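Local coordinates for structural polyprotein, VP1 (Israeli acute paralysis virus, PDB 5CDD) that probably serves as a structural component of the virus capsid, being the VP1 piece of the polyprotein folded as a jelly-roll coat protein, at residues A[66-71]-A[179-183]; A[82-88]-A[153-157]; A[87-91]-A[144-148]; A[107-113]-A[168-174]. All coordinates share one frame. Numbering follows the deposited sequence.

All four contacts are buried, but they hold different parts of the VP1 jelly roll. Contact 1 lies nearest the chain's centre and seats helix 64-73 on strand 176-184, mainly through one salt bridge. Contacts 2 and 3 share Phe87 and Tyr88 of strand 87-98, a neighbour of 176-184 in the same sheet: contact 2 is a backbone-bonded strand pair, contact 3 a phenylalanine lying against glycines, and both border other capsid chains. Contact 4 is a strand pair in the other sheet, farthest from the centre, combining backbone bonds with aromatic packing. Contacts 3 and 4 meet between the sheets, where Val145 CG2 comes within 3.7 Å of Leu168 CB.

Contact 1. Residues A[66-71]-A[179-183]; sequences LTNTTD and IVARA
Residues 66-71 are a piece of helix with ordinary helical backbone hydrogen bonds (Asp71 N to Thr67 O, 2.8 Å), and 179-183 are an extended strand. Their axes come to 11.8 Å and cross at -70°, a separation long enough that side chains must bridge it; Leu66 CA and Val180 CA are 9.5 Å apart. The charged link is the main one. Arg182, p at chi1 and t beyond it, sends its guanidinium straight out to the helix, where Asp71 OD1 accepts hydrogen bonds from both NH1 (2.9 Å) and NH2 (2.7 Å), a salt bridge at the edge of the guanidinium. NE of the same arginine pairs with Asp76, so two acidic residues hold it. The polar flank is threonine: Thr70 OG1, bonded to Thr67 O of its own helix (3.3 Å), sits over one guanidinium face, 3.8 Å from Arg182 NH2. Apolar packing closes the other end, with Leu66 (t, p) bringing CD2 to 4.0 Å from Val180 CG1 (chi1 t) beside Trp53 of strand 47-55. A helix packed across the strands 47-55, 176-184 and 87-98 is a regular feature of the picornavirus-like jelly roll, in the connection between strands C (61-62) and D (87-98).

Contact 2. Residues A[82-88]-A[153-157]; sequences SYLYRFY and KIPIA
This is a short antiparallel strand pair at the start of strand 87-98, where the chain leaves a turn to enter the sheet. A type I turn from Ser82 to Tyr85 (Tyr85 N to Ser82 O, 3.3 Å) leads into it. Tyr88 and Ile154 form the hydrogen-bonded pair, CA atoms 5.6 Å apart, with Tyr88 N to Ile154 O at 2.9 Å and Ile154 N to Tyr88 O at 3.2 Å. Phe87 and Pro155 are the non-hydrogen-bonded pair, only 4.3 Å between CA atoms, and Ile156 N to Arg86 O (2.7 Å) extends the bonding. Side chains finish the fit. Ile156 (m, t) puts CD1 into the bend of the turn, 3.3 Å from Ser82 O and 4.0 Å from Tyr85 CB. Lys153 lays its chain over the Phe87 ring (chi1 m), CE 3.9 Å from the ring centroid, and its NZ bonds to Val46 of a neighbouring capsid chain. Tyr88 (chi1 p) takes Ile154 CB over its own ring, 3.9 Å from the centroid, while its hydroxyl bonds to Asp165. Across from this pairing, Arg86 and Phe87 both face Gly191 in a classic beta bulge, so strand 87-98 runs between strands 154-155 and 189-191, just after helix 77-82.

Contact 3. Residues A[87-91]-A[144-148]; sequences FYRGG and EVPFY
Phe147, with chi1 t, lays its ring on the peptide of Gly90: Gly90 N lies over one ring face, and Gly90 O comes to 3.4 Å from Phe147 CD1. The same ring is flanked by larger neighbours on the strand, Tyr88 CE1 at 4.2 Å from Phe147 CE1 and Arg89 CG at 4.2 Å from Phe147 CE2. Gly91 then runs close to the second segment, its CA 4.5 Å from Phe147 CA and 3.0 Å from Val145 O, while its N lies 3.7 Å from Phe147 CB. There is no room for a side chain here, since a CB on Gly91 would fall about 2.4 Å from Val145 O. Gly90, at phi 114° and psi 171°, holds a backbone that any CB would jam against the preceding carbonyl. The two segments exchange no hydrogen bonds; residues 87-89 are strand, the chain turns through the glycines, and strand 140-145 ends at Val145 before Pro146. In jelly-roll terms this is where strand 140-145 leaves its antiparallel partner 87-98, with Val145 still bonded to Arg92 by backbone. One residue earlier, Glu144 pairs in parallel with a strand of a neighbouring capsid chain, carrying the sheet across the interface. Phe147 also packs on Leu40 of that chain and on Lys30 of another copy of VP1, and Arg89 NH2 bonds to Gly41 of the neighbouring capsid chain.

Contact 4. Residues A[107-113]-A[168-174]; sequences TCYIRSF and LMYFSNT
Strands 110-113 and 168-172 lie side by side, antiparallel at 159° and 4.7 Å between axes. Ile110 faces Ser172 and Ser112 faces Tyr170 as non-hydrogen-bonded pairs; Arg111 with Phe171 and Phe113 with Met169 are hydrogen-bonded pairs, held by Arg111 N to Phe171 O (2.8 Å), Phe113 N to Met169 O (2.9 Å) and Met169 N to Phe113 O (2.9 Å). On the face carrying Ile110, Ser112, Tyr170 and Ser172, small residues leave room for large ones. Ile110 (m, m) presses CG2 to 3.3 Å from Tyr170 CZ and sets CD1 3.3 Å from Ser172 OG; in the gap above Ser112, Leu168 CD1 settles 3.9 Å from Ser112 CB. The other face is a row of bulk: Met169 bends (chi3 81°) to put CE 3.7 Å from Phe113 CD2, and Phe113 CE2 reaches 4.2 Å from Phe171 CB. Past the strand's end, Asn173 (chi1 p) clips the loop, ND2 to Thr107 O at 3.0 Å and OD1 to Tyr109 N at 3.2 Å, its amide lying over the Tyr109 ring. Tyr170 and Leu168 point to Phe96 of the opposite sheet, while Phe113 and Phe171 meet Leu300 of a neighbouring capsid chain. Together with strands 61-62 and 131-133 the pair makes the four-stranded antiparallel sheet known as CHEF in viral jelly rolls.

Contact 1. Residues A[66-71]-A[179-183]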
# COMPACT_ATOMS: atom_id res chain seq x y z
N LEU A 66 -50.27 -0.20 -5.55
CA LEU A 66 -49.82 -1.54 -5.85
C LEU A 66 -49.46 -2.25 -4.55
O LEU A 66 -49.78 -3.42 -4.36
CB LEU A 66 -48.58 -1.49 -6.75
CG LEU A 66 -47.81 -2.80 -6.95
CD1 LEU A 66 -48.69 -3.79 -7.70
CD2 LEU A 66 -46.54 -2.53 -7.73
N THR A 67 -48.80 -1.52 -3.68
CA THR A 67 -48.35 -2.01 -2.38
C THR A 67 -49.45 -2.50 -1.45
O THR A 67 -49.32 -3.56 -0.84
CB THR A 67 -47.51 -0.92 -1.67
OG1 THR A 67 -46.13 -1.11 -1.99
CG2 THR A 67 -47.71 -0.95 -0.17
N ASN A 68 -50.54 -1.74 -1.34
CA ASN A 68 -51.63 -2.14 -0.46
C ASN A 68 -52.11 -3.55 -0.77
O ASN A 68 -52.40 -4.33 0.13
CB ASN A 68 -52.81 -1.17 -0.58
CG ASN A 68 -52.48 0.22 -0.06
OD1 ASN A 68 -51.83 0.37 0.97
ND2 ASN A 68 -52.93 1.24 -0.78
N THR A 69 -52.18 -3.87 -2.06
CA THR A 69 -52.62 -5.19 -2.49
C THR A 69 -51.57 -6.26 -2.22
O THR A 69 -51.83 -7.24 -1.51
CB THR A 69 -52.95 -5.20 -3.99
OG1 THR A 69 -53.93 -4.20 -4.27
CG2 THR A 69 -53.49 -6.56 -4.41
N THR A 70 -50.38 -6.07 -2.78
CA THR A 70 -49.30 -7.03 -2.61
C THR A 70 -48.91 -7.29 -1.15
O THR A 70 -48.42 -8.38 -0.83
CB THR A 70 -48.04 -6.60 -3.39
OG1 THR A 70 -47.49 -5.41 -2.81
CG2 THR A 70 -48.38 -6.34 -4.84
N ASP A 71 -49.13 -6.32 -0.28
CA ASP A 71 -48.79 -6.49 1.14
C ASP A 71 -49.70 -7.51 1.80
O ASP A 71 -49.32 -8.15 2.79
CB ASP A 71 -48.90 -5.18 1.91
CG ASP A 71 -47.70 -4.27 1.71
OD1 ASP A 71 -46.57 -4.79 1.66
OD2 ASP A 71 -47.90 -3.04 1.62
N ILE A 179 -42.12 -5.20 -14.57
CA ILE A 179 -42.06 -6.24 -13.56
C ILE A 179 -41.55 -5.50 -12.33
O ILE A 179 -40.49 -4.88 -12.36
CB ILE A 179 -41.05 -7.34 -13.94
CG1 ILE A 179 -41.45 -7.97 -15.28
CG2 ILE A 179 -41.02 -8.39 -12.85
CD1 ILE A 179 -40.44 -8.97 -15.81
N VAL A 180 -42.31 -5.56 -11.24
CA VAL A 180 -41.91 -4.88 -10.03
C VAL A 180 -41.38 -5.83 -8.96
O VAL A 180 -42.02 -6.82 -8.61
CB VAL A 180 -43.09 -4.07 -9.44
CG1 VAL A 180 -42.62 -3.25 -8.25
CG2 VAL A 180 -43.69 -3.18 -10.51
N ALA A 181 -40.19 -5.52 -8.46
CA ALA A 181 -39.55 -6.31 -7.42
C ALA A 181 -39.15 -5.36 -6.30
O ALA A 181 -38.66 -4.26 -6.56
CB ALA A 181 -38.32 -7.01 -7.97
N ARG A 182 -39.36 -5.76 -5.05
CA ARG A 182 -39.01 -4.91 -3.93
C ARG A 182 -38.23 -5.61 -2.83
O ARG A 182 -38.01 -6.82 -2.87
CB ARG A 182 -40.28 -4.30 -3.31
CG ARG A 182 -41.17 -5.32 -2.63
CD ARG A 182 -42.30 -4.64 -1.87
NE ARG A 182 -43.20 -5.62 -1.27
CZ ARG A 182 -44.26 -5.32 -0.54
NH1 ARG A 182 -44.56 -4.04 -0.30
NH2 ARG A 182 -45.02 -6.28 -0.04
N ALA A 183 -37.82 -4.82 -1.85
CA ALA A 183 -37.06 -5.29 -0.70
C ALA A 183 -36.92 -4.09 0.22
O ALA A 183 -37.29 -2.97 -0.16
CB ALA A 183 -35.68 -5.79 -1.13

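Contact 2. Residues A[82-88]-A[153-157]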
# COMPACT_ATOMS: atom_id res chain seq x y z
N SER A 82 -44.24 -10.16 7.01
CA SER A 82 -44.91 -9.10 7.76
C SER A 82 -46.03 -9.64 8.63
O SER A 82 -46.38 -9.04 9.65
CB SER A 82 -45.47 -8.04 6.80
OG SER A 82 -46.62 -8.51 6.13
N TYR A 83 -46.60 -10.77 8.23
CA TYR A 83 -47.70 -11.38 8.98
C TYR A 83 -47.29 -11.99 10.32
O TYR A 83 -48.15 -12.33 11.13
CB TYR A 83 -48.37 -12.45 8.11
CG TYR A 83 -49.44 -11.90 7.19
CD1 TYR A 83 -50.67 -11.49 7.69
CD2 TYR A 83 -49.22 -11.79 5.81
CE1 TYR A 83 -51.67 -10.99 6.84
CE2 TYR A 83 -50.20 -11.29 4.96
CZ TYR A 83 -51.43 -10.89 5.48
OH TYR A 83 -52.41 -10.41 4.65
N LEU A 84 -45.99 -12.11 10.55
CA LEU A 84 -45.48 -12.67 11.81
C LEU A 84 -45.15 -11.60 12.84
O LEU A 84 -44.84 -11.91 13.99
CB LEU A 84 -44.22 -13.51 11.55
CG LEU A 84 -44.33 -14.77 10.70
CD1 LEU A 84 -42.95 -15.38 10.51
CD2 LEU A 84 -45.26 -15.76 11.38
N TYR A 85 -45.22 -10.33 12.43
CA TYR A 85 -44.90 -9.21 13.31
C TYR A 85 -45.99 -8.15 13.29
O TYR A 85 -46.92 -8.22 12.48
CB TYR A 85 -43.57 -8.61 12.88
CG TYR A 85 -42.45 -9.62 12.84
CD1 TYR A 85 -41.76 -9.98 14.00
CD2 TYR A 85 -42.12 -10.28 11.66
CE1 TYR A 85 -40.77 -10.95 13.99
CE2 TYR A 85 -41.12 -11.26 11.63
CZ TYR A 85 -40.46 -11.59 12.79
OH TYR A 85 -39.49 -12.56 12.78
N ARG A 86 -45.88 -7.16 14.17
CA ARG A 86 -46.87 -6.09 14.24
C ARG A 86 -46.36 -4.72 13.79
O ARG A 86 -47.14 -3.88 13.35
CB ARG A 86 -47.41 -5.96 15.67
CG ARG A 86 -48.52 -4.93 15.82
CD ARG A 86 -49.77 -5.36 15.05
NE ARG A 86 -50.42 -6.51 15.68
CZ ARG A 86 -51.27 -7.32 15.06
NH1 ARG A 86 -51.56 -7.12 13.78
NH2 ARG A 86 -51.82 -8.33 15.71
N PHE A 87 -45.05 -4.50 13.89
CA PHE A 87 -44.46 -3.22 13.51
C PHE A 87 -43.34 -3.37 12.49
O PHE A 87 -42.75 -4.44 12.36
CB PHE A 87 -43.89 -2.52 14.74
CG PHE A 87 -44.91 -2.20 15.79
CD1 PHE A 87 -45.75 -1.10 15.67
CD2 PHE A 87 -45.04 -3.02 16.92
CE1 PHE A 87 -46.69 -0.80 16.65
CE2 PHE A 87 -45.99 -2.73 17.90
CZ PHE A 87 -46.81 -1.62 17.77
N TYR A 88 -43.06 -2.29 11.77
CA TYR A 88 -41.98 -2.28 10.79
C TYR A 88 -41.17 -1.01 11.03
O TYR A 88 -41.60 -0.11 11.75
CB TYR A 88 -42.52 -2.33 9.36
CG TYR A 88 -43.13 -1.05 8.82
CD1 TYR A 88 -42.32 0.02 8.44
CD2 TYR A 88 -44.50 -0.92 8.66
CE1 TYR A 88 -42.87 1.19 7.90
CE2 TYR A 88 -45.07 0.24 8.13
CZ TYR A 88 -44.25 1.28 7.75
OH TYR A 88 -44.81 2.43 7.22
N LYS A 153 -41.43 3.63 14.86
CA LYS A 153 -41.95 2.40 14.26
C LYS A 153 -43.42 2.60 13.87
O LYS A 153 -44.13 3.39 14.48
CB LYS A 153 -41.80 1.21 15.22
CG LYS A 153 -42.57 1.31 16.53
CD LYS A 153 -42.43 0.00 17.31
CE LYS A 153 -43.05 0.07 18.70
NZ LYS A 153 -42.33 1.00 19.61
N ILE A 154 -43.85 1.87 12.85
CA ILE A 154 -45.22 1.97 12.36
C ILE A 154 -45.91 0.60 12.39
O ILE A 154 -45.27 -0.42 12.14
CB ILE A 154 -45.26 2.47 10.90
CG1 ILE A 154 -44.34 3.68 10.71
CG2 ILE A 154 -46.69 2.83 10.52
CD1 ILE A 154 -44.81 4.96 11.36
N PRO A 155 -47.22 0.57 12.69
CA PRO A 155 -47.92 -0.72 12.71
C PRO A 155 -48.06 -1.26 11.29
O PRO A 155 -48.43 -0.52 10.37
CB PRO A 155 -49.28 -0.37 13.33
CG PRO A 155 -48.98 0.82 14.18
CD PRO A 155 -48.06 1.62 13.29
N ILE A 156 -47.77 -2.54 11.11
CA ILE A 156 -47.87 -3.15 9.79
C ILE A 156 -49.33 -3.15 9.33
O ILE A 156 -50.19 -3.71 10.01
CB ILE A 156 -47.34 -4.59 9.79
CG1 ILE A 156 -45.86 -4.60 10.20
CG2 ILE A 156 -47.51 -5.21 8.42
CD1 ILE A 156 -45.26 -5.98 10.31
N ALA A 157 -49.58 -2.53 8.19
CA ALA A 157 -50.92 -2.44 7.62
C ALA A 157 -51.85 -1.64 8.53
O ALA A 157 -53.05 -1.91 8.59
CB ALA A 157 -51.49 -3.84 7.39

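Contact 3. Residues A[87-91]-A[144-148]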
# COMPACT_ATOMS: atom_id res chain seq x y z
N PHE A 87 -45.05 -4.50 13.89
CA PHE A 87 -44.46 -3.22 13.51
C PHE A 87 -43.34 -3.37 12.49
O PHE A 87 -42.75 -4.44 12.36
CB PHE A 87 -43.89 -2.52 14.74
CG PHE A 87 -44.91 -2.20 15.79
CD1 PHE A 87 -45.75 -1.10 15.67
CD2 PHE A 87 -45.04 -3.02 16.92
CE1 PHE A 87 -46.69 -0.80 16.65
CE2 PHE A 87 -45.99 -2.73 17.90
CZ PHE A 87 -46.81 -1.62 17.77
N TYR A 88 -43.06 -2.29 11.77
CA TYR A 88 -41.98 -2.28 10.79
C TYR A 88 -41.17 -1.01 11.03
O TYR A 88 -41.60 -0.11 11.75
CB TYR A 88 -42.52 -2.33 9.36
CG TYR A 88 -43.13 -1.05 8.82
CD1 TYR A 88 -42.32 0.02 8.44
CD2 TYR A 88 -44.50 -0.92 8.66
CE1 TYR A 88 -42.87 1.19 7.90
CE2 TYR A 88 -45.07 0.24 8.13
CZ TYR A 88 -44.25 1.28 7.75
OH TYR A 88 -44.81 2.43 7.22
N ARG A 89 -39.99 -0.93 10.42
CA ARG A 89 -39.13 0.22 10.61
C ARG A 89 -38.00 0.22 9.60
O ARG A 89 -37.38 -0.81 9.36
CB ARG A 89 -38.59 0.18 12.04
CG ARG A 89 -37.58 1.24 12.37
CD ARG A 89 -36.16 0.70 12.34
NE ARG A 89 -35.26 1.59 13.05
CZ ARG A 89 -33.96 1.40 13.18
NH1 ARG A 89 -33.39 0.33 12.63
NH2 ARG A 89 -33.22 2.26 13.86
N GLY A 90 -37.74 1.38 9.00
CA GLY A 90 -36.67 1.47 8.01
C GLY A 90 -37.19 1.77 6.62
O GLY A 90 -38.40 1.75 6.38
N GLY A 91 -36.27 2.05 5.70
CA GLY A 91 -36.64 2.37 4.33
C GLY A 91 -37.01 1.18 3.47
O GLY A 91 -37.06 0.05 3.94
N GLU A 144 -34.56 4.04 -3.90
CA GLU A 144 -34.71 3.74 -2.48
C GLU A 144 -35.45 4.85 -1.74
O GLU A 144 -35.21 6.03 -1.97
CB GLU A 144 -33.34 3.53 -1.83
CG GLU A 144 -33.41 3.09 -0.39
CD GLU A 144 -32.05 3.11 0.28
OE1 GLU A 144 -31.07 2.66 -0.34
OE2 GLU A 144 -31.97 3.58 1.44
N VAL A 145 -36.33 4.45 -0.83
CA VAL A 145 -37.10 5.40 -0.04
C VAL A 145 -36.59 5.39 1.40
O VAL A 145 -36.74 4.40 2.11
CB VAL A 145 -38.60 5.03 -0.03
CG1 VAL A 145 -39.38 6.01 0.82
CG2 VAL A 145 -39.13 5.03 -1.45
N PRO A 146 -35.97 6.50 1.84
CA PRO A 146 -35.44 6.58 3.20
C PRO A 146 -36.58 6.48 4.21
O PRO A 146 -37.75 6.59 3.85
CB PRO A 146 -34.78 7.96 3.23
CG PRO A 146 -34.42 8.20 1.81
CD PRO A 146 -35.63 7.71 1.08
N PHE A 147 -36.24 6.28 5.48
CA PHE A 147 -37.26 6.20 6.51
C PHE A 147 -37.41 7.55 7.19
O PHE A 147 -36.80 7.80 8.23
CB PHE A 147 -36.92 5.14 7.55
CG PHE A 147 -38.01 4.92 8.57
CD1 PHE A 147 -39.28 4.48 8.18
CD2 PHE A 147 -37.78 5.13 9.93
CE1 PHE A 147 -40.29 4.26 9.12
CE2 PHE A 147 -38.78 4.92 10.87
CZ PHE A 147 -40.04 4.48 10.46
N TYR A 148 -38.19 8.43 6.57
CA TYR A 148 -38.46 9.75 7.13
C TYR A 148 -39.78 9.55 7.86
O TYR A 148 -40.84 9.51 7.23
CB TYR A 148 -38.63 10.78 6.02
CG TYR A 148 -37.37 11.09 5.23
CD1 TYR A 148 -36.21 11.52 5.86
CD2 TYR A 148 -37.37 11.00 3.83
CE1 TYR A 148 -35.08 11.88 5.13
CE2 TYR A 148 -36.24 11.36 3.09
CZ TYR A 148 -35.10 11.80 3.75
OH TYR A 148 -33.99 12.18 3.02

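Contact 4. Residues A[107-113]-A[168-174]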
# COMPACT_ATOMS: atom_id res chain seq x y z
N THR A 107 -39.59 9.29 -26.48
CA THR A 107 -38.43 9.27 -25.61
C THR A 107 -39.00 8.97 -24.23
O THR A 107 -39.30 9.88 -23.46
CB THR A 107 -37.69 10.62 -25.58
OG1 THR A 107 -37.04 10.84 -26.83
CG2 THR A 107 -36.64 10.63 -24.47
N CYS A 108 -39.17 7.68 -23.95
CA CYS A 108 -39.72 7.24 -22.68
C CYS A 108 -38.74 7.38 -21.53
O CYS A 108 -37.58 6.98 -21.62
CB CYS A 108 -40.15 5.78 -22.80
SG CYS A 108 -40.74 5.05 -21.26
N TYR A 109 -39.22 7.96 -20.43
CA TYR A 109 -38.40 8.14 -19.24
C TYR A 109 -39.23 7.86 -18.00
O TYR A 109 -40.45 8.00 -18.01
CB TYR A 109 -37.81 9.56 -19.19
CG TYR A 109 -38.82 10.66 -18.95
CD1 TYR A 109 -39.36 10.88 -17.69
CD2 TYR A 109 -39.22 11.50 -19.99
CE1 TYR A 109 -40.28 11.90 -17.46
CE2 TYR A 109 -40.14 12.52 -19.78
CZ TYR A 109 -40.66 12.72 -18.51
OH TYR A 109 -41.57 13.73 -18.29
N ILE A 110 -38.56 7.44 -16.93
CA ILE A 110 -39.23 7.12 -15.67
C ILE A 110 -38.75 8.04 -14.55
O ILE A 110 -37.55 8.17 -14.32
CB ILE A 110 -38.96 5.66 -15.25
CG1 ILE A 110 -39.29 4.71 -16.40
CG2 ILE A 110 -39.76 5.33 -14.01
CD1 ILE A 110 -40.75 4.68 -16.80
N ARG A 111 -39.69 8.66 -13.86
CA ARG A 111 -39.38 9.56 -12.74
C ARG A 111 -40.00 9.00 -11.47
O ARG A 111 -41.12 8.49 -11.48
CB ARG A 111 -39.97 10.96 -13.00
CG ARG A 111 -39.38 11.71 -14.18
CD ARG A 111 -38.07 12.39 -13.83
NE ARG A 111 -38.22 13.49 -12.87
CZ ARG A 111 -38.87 14.62 -13.11
NH1 ARG A 111 -39.44 14.83 -14.29
NH2 ARG A 111 -38.93 15.57 -12.18
N SER A 112 -39.27 9.10 -10.36
CA SER A 112 -39.78 8.63 -9.08
C SER A 112 -39.55 9.72 -8.03
O SER A 112 -38.49 10.34 -7.98
CB SER A 112 -39.08 7.33 -8.66
OG SER A 112 -37.68 7.48 -8.61
N PHE A 113 -40.57 9.96 -7.21
CA PHE A 113 -40.49 10.99 -6.17
C PHE A 113 -40.88 10.41 -4.82
O PHE A 113 -41.18 9.22 -4.69
CB PHE A 113 -41.47 12.12 -6.50
CG PHE A 113 -41.34 12.66 -7.89
CD1 PHE A 113 -40.47 13.71 -8.18
CD2 PHE A 113 -42.10 12.12 -8.93
CE1 PHE A 113 -40.36 14.21 -9.47
CE2 PHE A 113 -42.00 12.61 -10.22
CZ PHE A 113 -41.13 13.66 -10.50
N LEU A 168 -43.15 6.11 -1.88
CA LEU A 168 -42.70 6.38 -3.24
C LEU A 168 -43.85 6.75 -4.18
O LEU A 168 -44.99 6.30 -4.01
CB LEU A 168 -41.97 5.16 -3.81
CG LEU A 168 -41.37 5.30 -5.20
CD1 LEU A 168 -40.11 6.14 -5.11
CD2 LEU A 168 -41.05 3.93 -5.78
N MET A 169 -43.54 7.57 -5.18
CA MET A 169 -44.52 7.98 -6.17
C MET A 169 -43.90 7.75 -7.55
O MET A 169 -42.82 8.27 -7.85
CB MET A 169 -44.90 9.45 -6.01
CG MET A 169 -45.93 9.90 -7.02
SD MET A 169 -46.61 11.51 -6.63
CE MET A 169 -45.34 12.59 -7.29
N TYR A 170 -44.59 6.97 -8.38
CA TYR A 170 -44.10 6.62 -9.70
C TYR A 170 -44.65 7.53 -10.81
O TYR A 170 -45.76 8.05 -10.69
CB TYR A 170 -44.49 5.18 -9.99
CG TYR A 170 -43.65 4.50 -11.04
CD1 TYR A 170 -42.32 4.18 -10.78
CD2 TYR A 170 -44.18 4.17 -12.28
CE1 TYR A 170 -41.54 3.53 -11.73
CE2 TYR A 170 -43.41 3.52 -13.24
CZ TYR A 170 -42.09 3.20 -12.96
OH TYR A 170 -41.32 2.56 -13.90
N PHE A 171 -43.88 7.69 -11.88
CA PHE A 171 -44.31 8.52 -12.99
C PHE A 171 -43.57 8.22 -14.28
O PHE A 171 -42.38 7.92 -14.27
CB PHE A 171 -44.14 10.01 -12.67
CG PHE A 171 -44.56 10.91 -13.79
CD1 PHE A 171 -45.90 11.22 -13.99
CD2 PHE A 171 -43.62 11.41 -14.69
CE1 PHE A 171 -46.30 12.00 -15.07
CE2 PHE A 171 -44.01 12.19 -15.78
CZ PHE A 171 -45.35 12.49 -15.97
N SER A 172 -44.28 8.30 -15.40
CA SER A 172 -43.69 8.07 -16.72
C SER A 172 -44.47 8.90 -17.73
O SER A 172 -45.67 9.10 -17.57
CB SER A 172 -43.75 6.58 -17.09
OG SER A 172 -43.12 6.33 -18.34
N ASN A 173 -43.79 9.37 -18.77
CA ASN A 173 -44.47 10.16 -19.78
C ASN A 173 -45.23 9.31 -20.80
O ASN A 173 -46.07 9.82 -21.53
CB ASN A 173 -43.47 11.09 -20.50
CG ASN A 173 -42.40 10.32 -21.25
OD1 ASN A 173 -42.15 9.16 -20.97
ND2 ASN A 173 -41.75 10.98 -22.20
N THR A 174 -44.95 8.02 -20.82
CA THR A 174 -45.60 7.11 -21.75
C THR A 174 -46.29 6.02 -20.95
O THR A 174 -46.01 5.84 -19.77
CB THR A 174 -44.58 6.45 -22.67
OG1 THR A 174 -43.76 5.55 -21.93
CG2 THR A 174 -43.70 7.53 -23.31